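Local coordinates for putative metallopeptidase (Shewanella baltica OS155, PDB 3IEH), which binds zinc, belongs to the peptidase M14 family and probably acts as a metallocarboxypeptidase, at residues F28-L39 against P83-S94. Numbering follows the deposited sequence. Where two conformers were deposited one is given.
Sequences FYLLLEQEMTRL and PWGLLHFLSEAS
Helix 25-39 and helix 81-91 of the M14 peptidase fold pack near-parallel here, the axes of their segments 28-39 and 83-91 10.0 Å apart at 34°, and Arg-38 ties the first to the loop just past the C-terminal end of the second. At the other end Phe-28, its CG anti to the backbone N (chi1 175°), turns its ring edge onto the face of Trp-84, a T-shaped pair with centroids 5.3 Å apart; CE1 of the same ring lies 3.6 Å from Pro-83 CB. Leu-87 presses its two methyls into the first helix, CD1 against the Phe-28 ring and Leu-31 CB, CD2 3.6 Å from Leu-32 CA. One turn on, Leu-90 is a knob in the hole formed by Leu-32, Glu-35, Met-36 and Leu-39; its CD1 meets CE of selenomethionine Met-36 at 3.6 Å. The Arg-38 guanidinium grips Ala-93 O end-on, NH1 and NH2 both at 2.7 Å, while NE and NH2 hold Glu-35 OE1 in a salt bridge. Replacing Glu-35 by an alanine would probably leave the Arg-38 charge without its mate and the guanidinium freer to swing off Ala-93 O. Trp-84 NE1 bonds to Ser-22 O, and Phe-114 of helix 111-116 meets the rings of Phe-28 and Trp-84. Helix 253-271 touches His-88 and Phe-89 of the second helix, whereas Met-36 reaches Tyr-57 on strand 52-58 of the central sheet.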
loop_
_atom_site.group_PDB
_atom_site.type_symbol
_atom_site.label_atom_id
_atom_site.label_comp_id
_atom_site.label_asym_id
_atom_site.label_seq_id
_atom_site.Cartn_x
_atom_site.Cartn_y
_atom_site.Cartn_z
ATOM N N PHE A 28 0.990 7.709 15.314
ATOM C CA PHE A 28 0.377 7.275 14.057
ATOM C C PHE A 28 -1.078 6.875 14.268
ATOM O O PHE A 28 -1.981 7.377 13.590
ATOM C CB PHE A 28 1.159 6.107 13.394
ATOM C CG PHE A 28 0.486 5.563 12.167
ATOM C CD1 PHE A 28 0.633 6.187 10.954
ATOM C CD2 PHE A 28 -0.338 4.475 12.250
ATOM C CE1 PHE A 28 -0.012 5.719 9.845
ATOM C CE2 PHE A 28 -0.994 4.018 11.151
ATOM C CZ PHE A 28 -0.844 4.647 9.949
ATOM N N TYR A 29 -1.307 5.995 15.223
ATOM C CA TYR A 29 -2.661 5.517 15.512
ATOM C C TYR A 29 -3.623 6.564 16.079
ATOM O O TYR A 29 -4.819 6.501 15.809
ATOM C CB TYR A 29 -2.614 4.341 16.477
ATOM C CG TYR A 29 -2.161 3.044 15.857
ATOM C CD1 TYR A 29 -2.733 2.564 14.690
ATOM C CD2 TYR A 29 -1.189 2.275 16.466
ATOM C CE1 TYR A 29 -2.330 1.339 14.144
ATOM C CE2 TYR A 29 -0.793 1.071 15.939
ATOM C CZ TYR A 29 -1.357 0.605 14.776
ATOM O OH TYR A 29 -0.924 -0.605 14.261
ATOM N N LEU A 30 -3.109 7.475 16.900
ATOM C CA LEU A 30 -3.902 8.593 17.437
ATOM C C LEU A 30 -4.470 9.427 16.292
ATOM O O LEU A 30 -5.647 9.722 16.280
ATOM C CB LEU A 30 -3.028 9.464 18.352
ATOM C CG LEU A 30 -3.622 10.771 18.875
ATOM C CD1 LEU A 30 -4.934 10.515 19.604
ATOM C CD2 LEU A 30 -2.645 11.488 19.803
ATOM N N LEU A 31 -3.627 9.798 15.326
ATOM C CA LEU A 31 -4.077 10.566 14.166
ATOM C C LEU A 31 -4.940 9.681 13.241
ATOM O O LEU A 31 -5.888 10.154 12.626
ATOM C CB LEU A 31 -2.893 11.145 13.374
ATOM C CG LEU A 31 -1.862 12.040 14.094
ATOM C CD1 LEU A 31 -0.711 12.375 13.154
ATOM C CD2 LEU A 31 -2.456 13.335 14.702
ATOM N N LEU A 32 -4.617 8.400 13.140
ATOM C CA LEU A 32 -5.386 7.524 12.298
ATOM C C LEU A 32 -6.815 7.431 12.829
ATOM O O LEU A 32 -7.757 7.611 12.088
ATOM C CB LEU A 32 -4.754 6.125 12.225
ATOM C CG LEU A 32 -5.446 5.166 11.249
ATOM C CD1 LEU A 32 -5.360 5.711 9.816
ATOM C CD2 LEU A 32 -4.843 3.774 11.342
ATOM N N GLU A 33 -6.955 7.130 14.113
ATOM C CA GLU A 33 -8.251 7.098 14.754
ATOM C C GLU A 33 -9.000 8.418 14.506
ATOM O O GLU A 33 -10.167 8.379 14.090
ATOM C CB GLU A 33 -8.141 6.818 16.263
ATOM C CG GLU A 33 -7.616 5.421 16.626
ATOM N N GLN A 34 -8.349 9.568 14.724
ATOM C CA GLN A 34 -9.068 10.838 14.578
ATOM C C GLN A 34 -9.596 11.003 13.158
ATOM O O GLN A 34 -10.752 11.362 12.966
ATOM C CB GLN A 34 -8.237 12.051 15.014
ATOM C CG GLN A 34 -8.044 12.185 16.554
ATOM N N GLU A 35 -8.769 10.702 12.166
ATOM C CA GLU A 35 -9.186 10.821 10.766
ATOM C C GLU A 35 -10.283 9.825 10.369
ATOM O O GLU A 35 -11.193 10.190 9.643
ATOM C CB GLU A 35 -7.984 10.735 9.811
ATOM C CG GLU A 35 -7.072 11.936 9.909
ATOM C CD GLU A 35 -7.818 13.257 9.687
ATOM O OE1 GLU A 35 -8.722 13.287 8.835
ATOM O OE2 GLU A 35 -7.520 14.271 10.356
HETATM N N MSE A 36 -10.204 8.597 10.875
HETATM C CA MSE A 36 -11.193 7.552 10.605
HETATM C C MSE A 36 -12.538 7.892 11.221
HETATM O O MSE A 36 -13.571 7.626 10.609
HETATM C CB MSE A 36 -10.739 6.208 11.197
HETATM C CG MSE A 36 -9.471 5.602 10.621
HETATM SE SE MSE A 36 -9.590 5.172 8.739
HETATM C CE MSE A 36 -9.658 6.954 8.059
ATOM N N THR A 37 -12.511 8.442 12.446
ATOM C CA THR A 37 -13.723 8.816 13.182
ATOM C C THR A 37 -14.377 10.036 12.535
ATOM O O THR A 37 -15.595 10.087 12.423
ATOM C CB THR A 37 -13.445 9.103 14.686
ATOM O OG1 THR A 37 -12.917 7.932 15.307
ATOM C CG2 THR A 37 -14.732 9.471 15.430
ATOM N N ARG A 38 -13.563 10.999 12.091
ATOM C CA ARG A 38 -14.068 12.173 11.402
ATOM C C ARG A 38 -14.679 11.768 10.056
ATOM O O ARG A 38 -15.636 12.362 9.629
ATOM C CB ARG A 38 -12.940 13.195 11.184
ATOM C CG ARG A 38 -13.294 14.342 10.215
ATOM C CD ARG A 38 -12.166 15.369 10.052
ATOM N NE ARG A 38 -11.093 14.902 9.147
ATOM C CZ ARG A 38 -11.187 14.847 7.814
ATOM N NH1 ARG A 38 -12.302 15.196 7.177
ATOM N NH2 ARG A 38 -10.156 14.434 7.095
ATOM N N LEU A 39 -14.114 10.768 9.381
ATOM C CA LEU A 39 -14.638 10.361 8.085
ATOM C C LEU A 39 -15.828 9.394 8.173
ATOM O O LEU A 39 -16.506 9.165 7.187
ATOM C CB LEU A 39 -13.523 9.765 7.213
ATOM C CG LEU A 39 -12.486 10.785 6.753
ATOM C CD1 LEU A 39 -11.206 10.023 6.335
ATOM C CD2 LEU A 39 -13.039 11.715 5.613
ATOM N N PRO A 83 2.302 4.577 5.040
ATOM C CA PRO A 83 1.349 4.856 6.117
ATOM C C PRO A 83 1.195 6.345 6.444
ATOM O O PRO A 83 0.054 6.845 6.489
ATOM C CB PRO A 83 1.960 4.142 7.313
ATOM C CG PRO A 83 2.754 2.968 6.690
ATOM C CD PRO A 83 3.246 3.489 5.385
ATOM N N TRP A 84 2.306 7.065 6.661
ATOM C CA TRP A 84 2.214 8.518 6.977
ATOM C C TRP A 84 1.659 9.293 5.783
ATOM O O TRP A 84 0.932 10.291 5.937
ATOM C CB TRP A 84 3.549 9.113 7.452
ATOM C CG TRP A 84 4.012 8.580 8.796
ATOM C CD1 TRP A 84 4.957 7.625 9.013
ATOM C CD2 TRP A 84 3.536 8.963 10.097
ATOM N NE1 TRP A 84 5.114 7.398 10.361
ATOM C CE2 TRP A 84 4.252 8.211 11.047
ATOM C CE3 TRP A 84 2.601 9.888 10.551
ATOM C CZ2 TRP A 84 4.036 8.339 12.420
ATOM C CZ3 TRP A 84 2.394 10.015 11.925
ATOM C CH2 TRP A 84 3.089 9.234 12.833
ATOM N N GLY A 85 2.005 8.827 4.588
ATOM C CA GLY A 85 1.433 9.363 3.362
ATOM C C GLY A 85 -0.071 9.193 3.336
ATOM O O GLY A 85 -0.784 10.079 2.879
ATOM N N LEU A 86 -0.559 8.063 3.834
ATOM C CA LEU A 86 -2.012 7.820 3.912
ATOM C C LEU A 86 -2.653 8.773 4.905
ATOM O O LEU A 86 -3.740 9.282 4.649
ATOM C CB LEU A 86 -2.340 6.370 4.277
ATOM C CG LEU A 86 -3.808 5.941 4.161
ATOM C CD1 LEU A 86 -4.514 6.490 2.904
ATOM C CD2 LEU A 86 -3.905 4.412 4.188
ATOM N N LEU A 87 -1.976 9.033 6.024
ATOM C CA LEU A 87 -2.508 9.976 6.998
ATOM C C LEU A 87 -2.602 11.358 6.376
ATOM O O LEU A 87 -3.568 12.066 6.589
ATOM C CB LEU A 87 -1.647 10.068 8.276
ATOM C CG LEU A 87 -1.905 9.043 9.380
ATOM C CD1 LEU A 87 -0.903 9.252 10.571
ATOM C CD2 LEU A 87 -3.362 9.154 9.866
ATOM N N HIS A 88 -1.576 11.753 5.633
ATOM C CA HIS A 88 -1.569 13.044 5.000
ATOM C C HIS A 88 -2.773 13.184 4.070
ATOM O O HIS A 88 -3.525 14.164 4.134
ATOM C CB HIS A 88 -0.301 13.252 4.200
ATOM C CG HIS A 88 -0.269 14.576 3.531
ATOM N ND1 HIS A 88 -0.800 14.781 2.276
ATOM C CD2 HIS A 88 0.135 15.786 3.978
ATOM C CE1 HIS A 88 -0.682 16.056 1.960
ATOM N NE2 HIS A 88 -0.113 16.687 2.974
ATOM N N PHE A 89 -2.942 12.181 3.225
ATOM C CA PHE A 89 -4.045 12.128 2.284
ATOM C C PHE A 89 -5.414 12.229 2.959
ATOM O O PHE A 89 -6.292 12.929 2.470
ATOM C CB PHE A 89 -3.945 10.831 1.492
ATOM C CG PHE A 89 -5.181 10.469 0.761
ATOM C CD1 PHE A 89 -5.427 10.980 -0.512
ATOM C CD2 PHE A 89 -6.086 9.574 1.317
ATOM C CE1 PHE A 89 -6.550 10.618 -1.209
ATOM C CE2 PHE A 89 -7.226 9.210 0.630
ATOM C CZ PHE A 89 -7.467 9.740 -0.638
ATOM N N LEU A 90 -5.592 11.527 4.074
ATOM C CA LEU A 90 -6.862 11.528 4.778
ATOM C C LEU A 90 -7.135 12.869 5.413
ATOM O O LEU A 90 -8.284 13.314 5.445
ATOM C CB LEU A 90 -6.909 10.449 5.860
ATOM C CG LEU A 90 -6.907 9.035 5.290
ATOM C CD1 LEU A 90 -6.682 8.003 6.418
ATOM C CD2 LEU A 90 -8.177 8.767 4.463
ATOM N N SER A 91 -6.085 13.506 5.922
ATOM C CA SER A 91 -6.223 14.799 6.570
ATOM C C SER A 91 -6.792 15.792 5.562
ATOM O O SER A 91 -7.533 16.690 5.921
ATOM C CB SER A 91 -4.893 15.290 7.135
ATOM O OG SER A 91 -4.041 15.735 6.101
ATOM N N GLU A 92 -6.474 15.589 4.290
ATOM C CA GLU A 92 -6.973 16.446 3.238
ATOM C C GLU A 92 -8.301 15.986 2.617
ATOM O O GLU A 92 -8.761 16.604 1.650
ATOM C CB GLU A 92 -5.907 16.601 2.155
ATOM C CG GLU A 92 -4.674 17.372 2.632
ATOM C CD GLU A 92 -3.699 17.713 1.500
ATOM O OE1 GLU A 92 -3.611 16.932 0.515
ATOM O OE2 GLU A 92 -3.014 18.762 1.609
ATOM N N ALA A 93 -8.931 14.950 3.178
ATOM C CA ALA A 93 -10.164 14.392 2.631
ATOM C C ALA A 93 -11.400 14.710 3.451
ATOM O O ALA A 93 -11.311 14.919 4.657
ATOM C CB ALA A 93 -10.029 12.899 2.519
ATOM N N SER A 94 -12.561 14.703 2.785
ATOM C CA SER A 94 -13.871 14.849 3.458
ATOM C C SER A 94 -14.729 13.629 3.166
ATOM O O SER A 94 -14.443 12.872 2.236
ATOM C CB SER A 94 -14.619 16.099 2.987
ATOM O OG SER A 94 -15.123 15.927 1.680
#